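Periplasmic binding protein (Pseudomonas aeruginosa, PDB 2R79) binds heme in the bacterial periplasm and probably delivers it to an inner-membrane ABC transporter for import. Local coordinates at residues Leu146-Gly152 against Val199-Leu205; Leu156-Thr162 against Ala177-Lys183; Trp166-Ala171 against Leu248-Leu252; Asp194-Val198 against Pro223-Ala227. All coordinates share one frame. Numbering follows the deposited sequence.

How the contacts relate
From the N terminus, the first segment met is 146-152, on strand 143-150; it pairs with 199-205, so contact 1 closes a loop of 46 residues. Within that loop lies all of contact 2, where 156-162 meets 177-183 and the intervening helix 163-170 is spanned. That helix starts contact 3, whose partner, 248-252, lies far along the chain; contact 3 therefore crosses contacts 1 and 2. Contact 4, 194-198 against 223-227, crosses contact 1 but lies wholly within the span of contact 3. Contacts 1, 2 and 4 all reach one mixed sheet, contacts 1 and 2 both touch the heme, and L168 packs helix 163-170 on L146 and V199.

Contact 1 of 4, residues Leu146-Gly152 against Val199-Leu205; sequences LVIGNAG and VIADRSL. With HEM (protoporphyrin IX containing Fe), chain D.
V199 to D202 run as a parallel strand beside L146 to N150, the short axes 4.6 Å apart and at 28°. V199 pairs with L146 (CA-CA 4.5 Å) and its O accepts V147 N at 2.8 Å. I200 faces V147 (CG1 to V147 CG2 4.1 Å). A201 N donates to V147 O at 2.9 Å, A201 O accepts G149 N at 2.8 Å, and A201 CB touches I148 CD1 at 3.5 Å. These are neighbouring strands in the sheet of a helix-flanked lobe of the periplasmic binding protein, and the heme site lies at their C-terminal ends. D202 (chi1 t) links the loops: OD1 takes A151 N at 2.9 Å and OD2 takes G152 N at 2.7 Å, while OD1 also accepts S204 N at 2.8 Å, an Asx turn, and L205 N at 2.9 Å. R203 N bonds G149 O at 3.0 Å; its NH1 and NH2 reach heme O2A at 3.0 and 3.1 Å. L205 CD1 closes on A151 CA at 3.4 Å.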
# COMPACT_ATOMS: atom_id res chain seq x y z
N LEU A 146 26.60 -2.52 19.94
CA LEU A 146 25.50 -3.30 19.37
C LEU A 146 24.72 -3.84 20.57
O LEU A 146 25.29 -4.51 21.43
CB LEU A 146 26.06 -4.47 18.54
CG LEU A 146 25.24 -5.51 17.76
CD1 LEU A 146 23.98 -5.88 18.49
CD2 LEU A 146 24.92 -4.98 16.40
N VAL A 147 23.43 -3.55 20.64
CA VAL A 147 22.64 -4.02 21.77
C VAL A 147 21.43 -4.83 21.33
O VAL A 147 20.81 -4.53 20.31
CB VAL A 147 22.13 -2.85 22.64
CG1 VAL A 147 23.31 -2.05 23.19
CG2 VAL A 147 21.22 -1.95 21.82
N ILE A 148 21.11 -5.87 22.10
CA ILE A 148 19.96 -6.69 21.81
C ILE A 148 18.88 -6.25 22.78
O ILE A 148 19.09 -6.24 23.99
CB ILE A 148 20.22 -8.18 22.03
CG1 ILE A 148 21.42 -8.64 21.20
CG2 ILE A 148 18.97 -8.97 21.65
CD1 ILE A 148 21.28 -8.36 19.71
N GLY A 149 17.72 -5.87 22.25
CA GLY A 149 16.64 -5.42 23.11
C GLY A 149 15.37 -6.23 23.02
O GLY A 149 15.19 -7.04 22.11
N ASN A 150 14.49 -6.00 23.99
CA ASN A 150 13.19 -6.66 24.09
C ASN A 150 12.21 -5.52 24.31
O ASN A 150 11.94 -5.13 25.44
CB ASN A 150 13.16 -7.61 25.29
CG ASN A 150 11.94 -8.51 25.29
OD1 ASN A 150 11.69 -9.24 26.25
ND2 ASN A 150 11.18 -8.46 24.22
N ALA A 151 11.66 -5.00 23.22
CA ALA A 151 10.74 -3.89 23.31
C ALA A 151 11.50 -2.77 24.02
O ALA A 151 10.96 -2.08 24.89
CB ALA A 151 9.50 -4.28 24.10
N GLY A 152 12.78 -2.62 23.66
CA GLY A 152 13.62 -1.58 24.23
C GLY A 152 14.15 -1.83 25.63
O GLY A 152 14.92 -1.02 26.14
N VAL A 199 23.87 0.24 17.41
CA VAL A 199 23.09 -0.68 16.60
C VAL A 199 22.13 -1.43 17.53
O VAL A 199 22.55 -2.04 18.50
CB VAL A 199 24.00 -1.69 15.85
CG1 VAL A 199 23.13 -2.73 15.11
CG2 VAL A 199 24.87 -0.94 14.84
N ILE A 200 20.84 -1.35 17.22
CA ILE A 200 19.81 -1.98 18.04
C ILE A 200 19.12 -3.14 17.32
O ILE A 200 18.60 -2.97 16.22
CB ILE A 200 18.71 -0.98 18.40
CG1 ILE A 200 19.33 0.29 18.98
CG2 ILE A 200 17.72 -1.61 19.38
CD1 ILE A 200 18.71 1.56 18.43
N ALA A 201 19.14 -4.30 17.96
CA ALA A 201 18.48 -5.47 17.41
C ALA A 201 17.39 -5.75 18.42
O ALA A 201 17.65 -6.27 19.51
CB ALA A 201 19.45 -6.63 17.33
N ASP A 202 16.16 -5.37 18.09
CA ASP A 202 15.05 -5.57 19.00
C ASP A 202 14.20 -6.76 18.56
O ASP A 202 13.85 -6.89 17.40
CB ASP A 202 14.21 -4.30 19.07
CG ASP A 202 13.32 -4.27 20.29
OD1 ASP A 202 12.43 -5.15 20.41
OD2 ASP A 202 13.51 -3.38 21.14
N ARG A 203 13.87 -7.62 19.52
CA ARG A 203 13.05 -8.80 19.25
C ARG A 203 11.60 -8.47 18.92
O ARG A 203 10.97 -9.17 18.13
CB ARG A 203 13.08 -9.72 20.47
CG ARG A 203 14.42 -10.36 20.76
CD ARG A 203 14.48 -10.85 22.20
NE ARG A 203 13.22 -11.47 22.61
CZ ARG A 203 12.96 -11.89 23.84
NH1 ARG A 203 13.87 -11.76 24.81
NH2 ARG A 203 11.78 -12.43 24.12
N SER A 204 11.06 -7.41 19.52
CA SER A 204 9.67 -7.03 19.32
C SER A 204 9.38 -5.77 18.50
O SER A 204 8.34 -5.68 17.85
CB SER A 204 8.99 -6.87 20.67
OG SER A 204 9.37 -7.90 21.57
N LEU A 205 10.28 -4.80 18.54
CA LEU A 205 10.08 -3.54 17.84
C LEU A 205 10.98 -3.30 16.64
O LEU A 205 12.04 -3.91 16.50
CB LEU A 205 10.25 -2.38 18.84
CG LEU A 205 9.37 -2.41 20.08
CD1 LEU A 205 9.90 -1.42 21.09
CD2 LEU A 205 7.93 -2.08 19.71
CHA HEM D . 14.58 -15.60 25.38
CHB HEM D . 12.29 -14.77 21.10
CHC HEM D . 16.48 -13.26 19.18
CHD HEM D . 18.79 -14.16 23.38
C1A HEM D . 13.57 -15.51 24.39
C2A HEM D . 12.15 -15.79 24.57
C3A HEM D . 11.53 -15.59 23.36
C4A HEM D . 12.55 -15.14 22.44
CMA HEM D . 10.06 -15.83 23.02
CAA HEM D . 11.42 -16.22 25.84
CBA HEM D . 10.97 -15.05 26.72
CGA HEM D . 12.14 -14.34 27.39
O1A HEM D . 12.79 -14.95 28.27
O2A HEM D . 12.41 -13.17 27.03
C1B HEM D . 13.25 -14.36 20.17
C2B HEM D . 12.97 -13.97 18.80
C3B HEM D . 14.15 -13.53 18.25
C4B HEM D . 15.15 -13.68 19.29
CMB HEM D . 11.62 -14.09 18.07
CAB HEM D . 14.38 -13.08 16.95
CBB HEM D . 13.58 -12.21 16.28
C1C HEM D . 17.48 -13.39 20.16
C2C HEM D . 18.84 -12.91 20.01
C3C HEM D . 19.48 -13.10 21.19
C4C HEM D . 18.53 -13.79 22.05
CMC HEM D . 19.46 -12.32 18.76
CAC HEM D . 20.71 -12.54 21.55
CBC HEM D . 21.88 -13.23 21.57
C1D HEM D . 17.85 -14.66 24.27
C2D HEM D . 18.15 -14.94 25.65
C3D HEM D . 17.00 -15.38 26.22
C4D HEM D . 15.95 -15.31 25.20
CMD HEM D . 19.50 -14.79 26.35
CAD HEM D . 16.96 -15.94 27.64
CBD HEM D . 16.66 -17.44 27.77
CGD HEM D . 17.74 -18.34 27.18
O1D HEM D . 17.58 -19.58 27.27
O2D HEM D . 18.74 -17.83 26.63
NA HEM D . 13.80 -15.14 23.06
NB HEM D . 14.61 -14.24 20.46
NC HEM D . 17.29 -13.95 21.42
ND HEM D . 16.50 -14.90 23.98
FE HEM D . 15.58 -14.74 22.19

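Contact 2 of 4, residues Leu156-Thr162 against Ala177-Lys183; sequences LVAGRNT and ATHEGYK. With HEM (protoporphyrin IX containing Fe), chain D; SO4 (sulfate ion), chain B.
One side of the heme pocket is lined by Y182, held in a short antiparallel pairing of strands 155-158 and 182-183. V157 and K183 form a hydrogen-bonded pair (V157 N to K183 O 2.8 Å, K183 N to V157 O 3.2 Å); A158 and Y182 are the non-hydrogen-bonded pair, CA-CA 4.7 Å. Further on, G159 N bonds G181 O at 2.8 Å, R160 N bonds H179 O at 2.8 Å, and G181 N bonds R160 O at 3.0 Å. H179 (chi1 p) folds back so that NE2 donates to V157 O at 2.9 Å, with G159 CA over its ring face, a CH-pi contact. The Y182 ring (chi1 m) lies between T162 CG2, 4.0 Å from its centroid, and heme CBC, 3.4 Å from Y182 CE1, on opposite faces. At the exposed end E180 OE2 takes N161 ND2 at a very short 2.4 Å. Strand 155-158 pairs on its other edge with strand 143-150, and T162 N-caps helix 163-170 by bonding D165 N.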
# COMPACT_ATOMS: atom_id res chain seq x y z
N LEU A 156 20.99 -6.29 26.23
CA LEU A 156 22.15 -7.15 26.28
C LEU A 156 23.17 -6.52 25.32
O LEU A 156 22.84 -6.24 24.17
CB LEU A 156 21.81 -8.58 25.83
CG LEU A 156 21.03 -9.50 26.77
CD1 LEU A 156 20.85 -10.86 26.11
CD2 LEU A 156 21.77 -9.66 28.10
N VAL A 157 24.38 -6.28 25.80
CA VAL A 157 25.41 -5.68 24.96
C VAL A 157 26.26 -6.77 24.35
O VAL A 157 26.71 -7.68 25.05
CB VAL A 157 26.31 -4.73 25.76
CG1 VAL A 157 27.40 -4.16 24.86
CG2 VAL A 157 25.49 -3.62 26.37
N ALA A 158 26.50 -6.68 23.04
CA ALA A 158 27.32 -7.67 22.34
C ALA A 158 28.80 -7.45 22.61
O ALA A 158 29.40 -6.48 22.15
CB ALA A 158 27.05 -7.61 20.83
N GLY A 159 29.39 -8.37 23.36
CA GLY A 159 30.79 -8.28 23.66
C GLY A 159 31.57 -9.11 22.67
O GLY A 159 31.06 -9.48 21.61
N ARG A 160 32.82 -9.41 23.02
CA ARG A 160 33.70 -10.20 22.19
C ARG A 160 33.18 -11.62 21.98
O ARG A 160 32.56 -12.20 22.86
CB ARG A 160 35.09 -10.24 22.81
CG ARG A 160 35.74 -8.88 23.05
CD ARG A 160 37.24 -8.96 22.76
NE ARG A 160 37.76 -10.26 23.19
CZ ARG A 160 38.88 -10.81 22.72
NH1 ARG A 160 39.61 -10.19 21.80
NH2 ARG A 160 39.25 -12.01 23.16
N ASN A 161 33.46 -12.17 20.80
CA ASN A 161 33.04 -13.52 20.46
C ASN A 161 31.53 -13.75 20.34
O ASN A 161 31.00 -14.77 20.79
CB ASN A 161 33.66 -14.51 21.44
CG ASN A 161 35.17 -14.62 21.27
OD1 ASN A 161 35.66 -14.91 20.18
ND2 ASN A 161 35.91 -14.39 22.35
N THR A 162 30.84 -12.79 19.74
CA THR A 162 29.40 -12.88 19.53
C THR A 162 29.15 -12.52 18.08
O THR A 162 30.01 -11.91 17.45
CB THR A 162 28.60 -11.88 20.41
OG1 THR A 162 29.02 -10.54 20.12
CG2 THR A 162 28.80 -12.18 21.88
N ALA A 177 32.64 -2.44 23.55
CA ALA A 177 32.47 -3.35 24.68
C ALA A 177 33.67 -4.28 24.77
O ALA A 177 34.09 -4.83 23.77
CB ALA A 177 31.19 -4.17 24.49
N THR A 178 34.22 -4.44 25.97
CA THR A 178 35.39 -5.30 26.13
C THR A 178 35.07 -6.62 26.82
O THR A 178 35.94 -7.47 26.93
CB THR A 178 36.52 -4.58 26.90
OG1 THR A 178 36.10 -4.27 28.24
CG2 THR A 178 36.91 -3.29 26.18
N HIS A 179 33.85 -6.79 27.29
CA HIS A 179 33.48 -8.04 27.94
C HIS A 179 33.30 -9.15 26.91
O HIS A 179 33.35 -8.92 25.70
CB HIS A 179 32.18 -7.89 28.73
CG HIS A 179 31.00 -7.53 27.88
ND1 HIS A 179 30.66 -6.23 27.58
CD2 HIS A 179 30.08 -8.31 27.26
CE1 HIS A 179 29.59 -6.22 26.81
NE2 HIS A 179 29.21 -7.47 26.60
N GLU A 180 33.05 -10.36 27.41
CA GLU A 180 32.85 -11.55 26.60
C GLU A 180 31.37 -11.91 26.56
O GLU A 180 30.69 -11.85 27.58
CB GLU A 180 33.62 -12.72 27.22
CG GLU A 180 34.36 -13.60 26.24
CD GLU A 180 35.44 -12.84 25.50
OE1 GLU A 180 36.26 -12.15 26.15
OE2 GLU A 180 35.48 -12.94 24.26
N GLY A 181 30.87 -12.27 25.37
CA GLY A 181 29.48 -12.66 25.21
C GLY A 181 28.46 -11.53 25.30
O GLY A 181 28.81 -10.35 25.18
N TYR A 182 27.20 -11.89 25.47
CA TYR A 182 26.13 -10.91 25.59
C TYR A 182 25.87 -10.71 27.07
O TYR A 182 25.53 -11.66 27.78
CB TYR A 182 24.84 -11.39 24.92
CG TYR A 182 24.89 -11.40 23.41
CD1 TYR A 182 25.16 -12.57 22.70
CD2 TYR A 182 24.65 -10.23 22.69
CE1 TYR A 182 25.21 -12.57 21.30
CE2 TYR A 182 24.69 -10.22 21.29
CZ TYR A 182 24.97 -11.38 20.61
OH TYR A 182 25.03 -11.35 19.23
N LYS A 183 26.03 -9.48 27.55
CA LYS A 183 25.81 -9.21 28.95
C LYS A 183 25.11 -7.89 29.20
O LYS A 183 25.22 -6.96 28.41
CB LYS A 183 27.14 -9.24 29.70
CG LYS A 183 27.83 -10.59 29.65
CD LYS A 183 28.53 -10.89 30.97
CE LYS A 183 28.96 -12.35 31.05
NZ LYS A 183 29.45 -12.69 32.42
CHA HEM D . 14.58 -15.60 25.38
CHB HEM D . 12.29 -14.77 21.10
CHC HEM D . 16.48 -13.26 19.18
CHD HEM D . 18.79 -14.16 23.38
C1A HEM D . 13.57 -15.51 24.39
C2A HEM D . 12.15 -15.79 24.57
C3A HEM D . 11.53 -15.59 23.36
C4A HEM D . 12.55 -15.14 22.44
CMA HEM D . 10.06 -15.83 23.02
CAA HEM D . 11.42 -16.22 25.84
CBA HEM D . 10.97 -15.05 26.72
CGA HEM D . 12.14 -14.34 27.39
O1A HEM D . 12.79 -14.95 28.27
O2A HEM D . 12.41 -13.17 27.03
C1B HEM D . 13.25 -14.36 20.17
C2B HEM D . 12.97 -13.97 18.80
C3B HEM D . 14.15 -13.53 18.25
C4B HEM D . 15.15 -13.68 19.29
CMB HEM D . 11.62 -14.09 18.07
CAB HEM D . 14.38 -13.08 16.95
CBB HEM D . 13.58 -12.21 16.28
C1C HEM D . 17.48 -13.39 20.16
C2C HEM D . 18.84 -12.91 20.01
C3C HEM D . 19.48 -13.10 21.19
C4C HEM D . 18.53 -13.79 22.05
CMC HEM D . 19.46 -12.32 18.76
CAC HEM D . 20.71 -12.54 21.55
CBC HEM D . 21.88 -13.23 21.57
C1D HEM D . 17.85 -14.66 24.27
C2D HEM D . 18.15 -14.94 25.65
C3D HEM D . 17.00 -15.38 26.22
C4D HEM D . 15.95 -15.31 25.20
CMD HEM D . 19.50 -14.79 26.35
CAD HEM D . 16.96 -15.94 27.64
CBD HEM D . 16.66 -17.44 27.77
CGD HEM D . 17.74 -18.34 27.18
O1D HEM D . 17.58 -19.58 27.27
O2D HEM D . 18.74 -17.83 26.63
NA HEM D . 13.80 -15.14 23.06
NB HEM D . 14.61 -14.24 20.46
NC HEM D . 17.29 -13.95 21.42
ND HEM D . 16.50 -14.90 23.98
FE HEM D . 15.58 -14.74 22.19
S SO4 B . 33.04 -10.87 31.39
O1 SO4 B . 33.19 -9.39 31.51
O2 SO4 B . 33.19 -11.88 32.48
O3 SO4 B . 32.17 -11.24 30.20
O4 SO4 B . 31.72 -10.67 32.08

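Contact 3 of 4, residues Trp166-Ala171 against Leu248-Leu252; sequences WVLNRA and LPDGL. With SO4 (sulfate ion), chain C.
Residues W166 to R170 are the C-terminal part of helix 163-170, with R170 N bonded to W166 O at 2.9 Å; A171 leaves the helix at phi/psi -92/5. L248 to L252 form the first turn of helix 248-259, L252 N reaching L248 O at 2.6 Å. The two short axes stay 10.3 Å apart at closest and cross at -53°, and the nearest CA atoms, of A171 and L252, are 5.1 Å apart. No hydrogen bond joins the segments; apolar side chains make the contact. L252 (chi1 m, chi2 t) contributes the most: its CD2 lies 3.6 Å from V167 O, 3.7 Å from R170 CB and 4.2 Å from both V167 CG1 and A171 CB, while its CD1 is 4.2 Å from W166 CZ3. This is helix-helix packing within the periplasmic binding protein fold, joining the helix that follows strand 155-158 to the late helix 248-259; V167 and A171 also meet L255, and helix 111-135 touches L248 and L252 through Y121 and Q128. One turn before L252, L248, also m,t, points at the partner helix, with CD1 3.8 Å from W166 CZ3 and CD2 3.9 Å from V167 CG2. The t rotamer of W166 brings its six-membered ring to these leucines; NE1 hydrogen-bonds O4 of a sulfate ion, probably from the crystallisation liquor, at 2.8 Å, and R170 NH2 hydrogen-bonds its O3 at 2.7 Å.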
# COMPACT_ATOMS: atom_id res chain seq x y z
N TRP A 166 31.13 -9.76 15.60
CA TRP A 166 31.60 -10.16 14.28
C TRP A 166 31.04 -9.18 13.25
O TRP A 166 31.76 -8.70 12.37
CB TRP A 166 31.12 -11.56 13.96
CG TRP A 166 31.70 -12.14 12.71
CD1 TRP A 166 32.81 -12.94 12.61
CD2 TRP A 166 31.16 -12.02 11.39
NE1 TRP A 166 32.99 -13.33 11.31
CE2 TRP A 166 32.00 -12.78 10.54
CE3 TRP A 166 30.06 -11.35 10.84
CZ2 TRP A 166 31.76 -12.89 9.16
CZ3 TRP A 166 29.83 -11.46 9.47
CH2 TRP A 166 30.68 -12.23 8.65
N VAL A 167 29.76 -8.88 13.36
CA VAL A 167 29.11 -7.95 12.44
C VAL A 167 29.67 -6.53 12.54
O VAL A 167 29.85 -5.86 11.52
CB VAL A 167 27.58 -7.93 12.67
CG1 VAL A 167 26.96 -6.72 11.97
CG2 VAL A 167 26.97 -9.21 12.11
N LEU A 168 29.96 -6.07 13.75
CA LEU A 168 30.51 -4.73 13.90
C LEU A 168 31.90 -4.66 13.29
O LEU A 168 32.23 -3.71 12.58
CB LEU A 168 30.56 -4.32 15.38
CG LEU A 168 29.22 -4.05 16.09
CD1 LEU A 168 29.48 -3.65 17.56
CD2 LEU A 168 28.47 -2.94 15.37
N ASN A 169 32.72 -5.67 13.57
CA ASN A 169 34.07 -5.69 13.03
C ASN A 169 34.09 -5.78 11.52
O ASN A 169 34.77 -5.02 10.85
CB ASN A 169 34.88 -6.84 13.63
CG ASN A 169 35.24 -6.60 15.09
OD1 ASN A 169 35.79 -5.55 15.44
ND2 ASN A 169 34.95 -7.57 15.95
N ARG A 170 33.31 -6.72 10.97
CA ARG A 170 33.26 -6.89 9.53
C ARG A 170 32.70 -5.69 8.81
O ARG A 170 32.95 -5.52 7.62
CB ARG A 170 32.45 -8.14 9.19
CG ARG A 170 33.15 -9.43 9.59
CD ARG A 170 34.27 -9.74 8.64
NE ARG A 170 34.92 -11.00 8.97
CZ ARG A 170 35.71 -11.66 8.13
NH1 ARG A 170 35.94 -11.18 6.91
NH2 ARG A 170 36.28 -12.80 8.50
N ALA A 171 31.95 -4.84 9.51
CA ALA A 171 31.38 -3.65 8.88
C ALA A 171 32.30 -2.43 9.03
O ALA A 171 31.93 -1.33 8.65
CB ALA A 171 29.99 -3.35 9.46
N LEU A 248 24.01 -11.80 5.82
CA LEU A 248 24.98 -10.92 6.48
C LEU A 248 25.75 -10.04 5.51
O LEU A 248 25.97 -8.86 5.79
CB LEU A 248 25.95 -11.73 7.35
CG LEU A 248 25.31 -12.22 8.65
CD1 LEU A 248 26.32 -13.01 9.46
CD2 LEU A 248 24.80 -11.02 9.45
N PRO A 249 26.17 -10.58 4.36
CA PRO A 249 26.91 -9.73 3.43
C PRO A 249 26.13 -8.47 3.04
O PRO A 249 26.69 -7.37 3.01
CB PRO A 249 27.18 -10.65 2.25
CG PRO A 249 27.40 -11.97 2.93
CD PRO A 249 26.24 -11.99 3.93
N ASP A 250 24.84 -8.62 2.76
CA ASP A 250 24.03 -7.46 2.41
C ASP A 250 23.90 -6.58 3.64
O ASP A 250 23.88 -5.35 3.53
CB ASP A 250 22.63 -7.87 1.93
CG ASP A 250 22.67 -8.62 0.61
OD1 ASP A 250 23.26 -8.10 -0.37
OD2 ASP A 250 22.10 -9.73 0.54
N GLY A 251 23.83 -7.21 4.81
CA GLY A 251 23.73 -6.47 6.05
C GLY A 251 24.98 -5.65 6.31
O GLY A 251 24.89 -4.50 6.74
N LEU A 252 26.14 -6.23 6.04
CA LEU A 252 27.41 -5.53 6.23
C LEU A 252 27.52 -4.32 5.30
O LEU A 252 28.08 -3.29 5.68
CB LEU A 252 28.59 -6.48 5.97
CG LEU A 252 28.75 -7.69 6.90
CD1 LEU A 252 29.91 -8.52 6.42
CD2 LEU A 252 28.97 -7.25 8.33
S SO4 C . 36.44 -15.02 11.51
O1 SO4 C . 37.24 -16.28 11.35
O2 SO4 C . 36.28 -14.65 12.96
O3 SO4 C . 37.19 -13.96 10.77
O4 SO4 C . 35.09 -15.13 10.88

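Contact 4 of 4, residues Asp194-Val198 against Pro223-Ala227; sequences DPVAV and PTRAA
R225 and D194 make the strongest polar links, each joining a side chain to a backbone atom. R225 NH2 donates to D194 O at 2.9 Å. A weak second bond runs from R225 NE to D194 O at 3.3 Å. In return D194 OD2 accepts R225 N at 3.0 Å, chi1 of D194 being t. The charges add a long salt bridge, D194 OD1 to R225 NE 3.8 Å, with the oxygen well out of the guanidinium plane. A weak bond from A226 N to P195 O, 3.0 Å, follows. D194, at phi/psi 45/64, is the first residue to leave helix 187-193, and the chain passes through P195 and V196 into strand 197-202. Opposite, T224 is the N-cap of helix 225-228: its OG1 accepts A227 N at 3.2 Å and also bonds L221 O. Packing completes the joint. V196 CG2 covers one face of the R225 guanidinium, 3.5 Å from NH2; A226 CA approaches V196 O at 3.3 Å; and A226 CB, pointing at the strand, lies 3.6 Å from A197 CA and 3.5 Å from V198 CG2. V196 also bonds G143 through the backbone. The D194 carboxylate and the P195 carbonyl, the latter weakly, take the first-turn amides of R225 and A226, where no earlier helical carbonyl can serve them, while the D194 carbonyl takes the R225 guanidinium.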
# COMPACT_ATOMS: atom_id res chain seq x y z
N ASP A 194 30.06 6.67 25.12
CA ASP A 194 29.76 7.66 24.08
C ASP A 194 29.99 7.17 22.65
O ASP A 194 30.83 7.71 21.94
CB ASP A 194 30.60 8.92 24.33
CG ASP A 194 29.97 10.16 23.73
OD1 ASP A 194 30.64 11.22 23.70
OD2 ASP A 194 28.81 10.07 23.28
N PRO A 195 29.23 6.16 22.22
CA PRO A 195 29.35 5.60 20.87
C PRO A 195 29.00 6.60 19.78
O PRO A 195 28.12 7.44 19.96
CB PRO A 195 28.34 4.45 20.87
CG PRO A 195 28.03 4.23 22.30
CD PRO A 195 28.08 5.58 22.92
N VAL A 196 29.68 6.50 18.65
CA VAL A 196 29.41 7.36 17.51
C VAL A 196 28.08 6.89 16.91
O VAL A 196 27.33 7.67 16.32
CB VAL A 196 30.52 7.23 16.44
CG1 VAL A 196 30.00 7.66 15.07
CG2 VAL A 196 31.70 8.09 16.84
N ALA A 197 27.79 5.60 17.09
CA ALA A 197 26.56 5.01 16.58
C ALA A 197 26.21 3.81 17.44
O ALA A 197 27.09 3.16 18.01
CB ALA A 197 26.74 4.56 15.13
N VAL A 198 24.92 3.53 17.55
CA VAL A 198 24.46 2.41 18.34
C VAL A 198 23.59 1.54 17.44
O VAL A 198 22.69 2.04 16.78
CB VAL A 198 23.63 2.87 19.55
CG1 VAL A 198 23.09 1.68 20.31
CG2 VAL A 198 24.49 3.72 20.47
N PRO A 223 22.13 11.44 25.42
CA PRO A 223 23.27 12.36 25.35
C PRO A 223 24.49 11.81 24.63
O PRO A 223 25.56 12.43 24.64
CB PRO A 223 23.56 12.65 26.82
CG PRO A 223 23.26 11.35 27.47
CD PRO A 223 21.94 10.98 26.81
N THR A 224 24.35 10.64 24.00
CA THR A 224 25.46 10.05 23.27
C THR A 224 25.54 10.69 21.89
O THR A 224 24.56 11.21 21.38
CB THR A 224 25.28 8.54 23.09
OG1 THR A 224 24.15 8.28 22.23
CG2 THR A 224 25.04 7.87 24.43
N ARG A 225 26.72 10.66 21.28
CA ARG A 225 26.87 11.22 19.94
C ARG A 225 25.92 10.47 18.99
O ARG A 225 25.37 11.06 18.06
CB ARG A 225 28.32 11.08 19.48
CG ARG A 225 29.30 11.99 20.22
CD ARG A 225 30.74 11.78 19.77
NE ARG A 225 31.21 10.43 20.07
CZ ARG A 225 32.44 9.99 19.82
NH1 ARG A 225 33.34 10.80 19.26
NH2 ARG A 225 32.78 8.74 20.12
N ALA A 226 25.74 9.18 19.25
CA ALA A 226 24.86 8.34 18.43
C ALA A 226 23.45 8.94 18.36
O ALA A 226 22.91 9.12 17.27
CB ALA A 226 24.80 6.92 19.01
N ALA A 227 22.86 9.26 19.51
CA ALA A 227 21.52 9.84 19.55
C ALA A 227 21.52 11.24 18.94
O ALA A 227 20.61 11.60 18.18
CB ALA A 227 21.01 9.90 21.00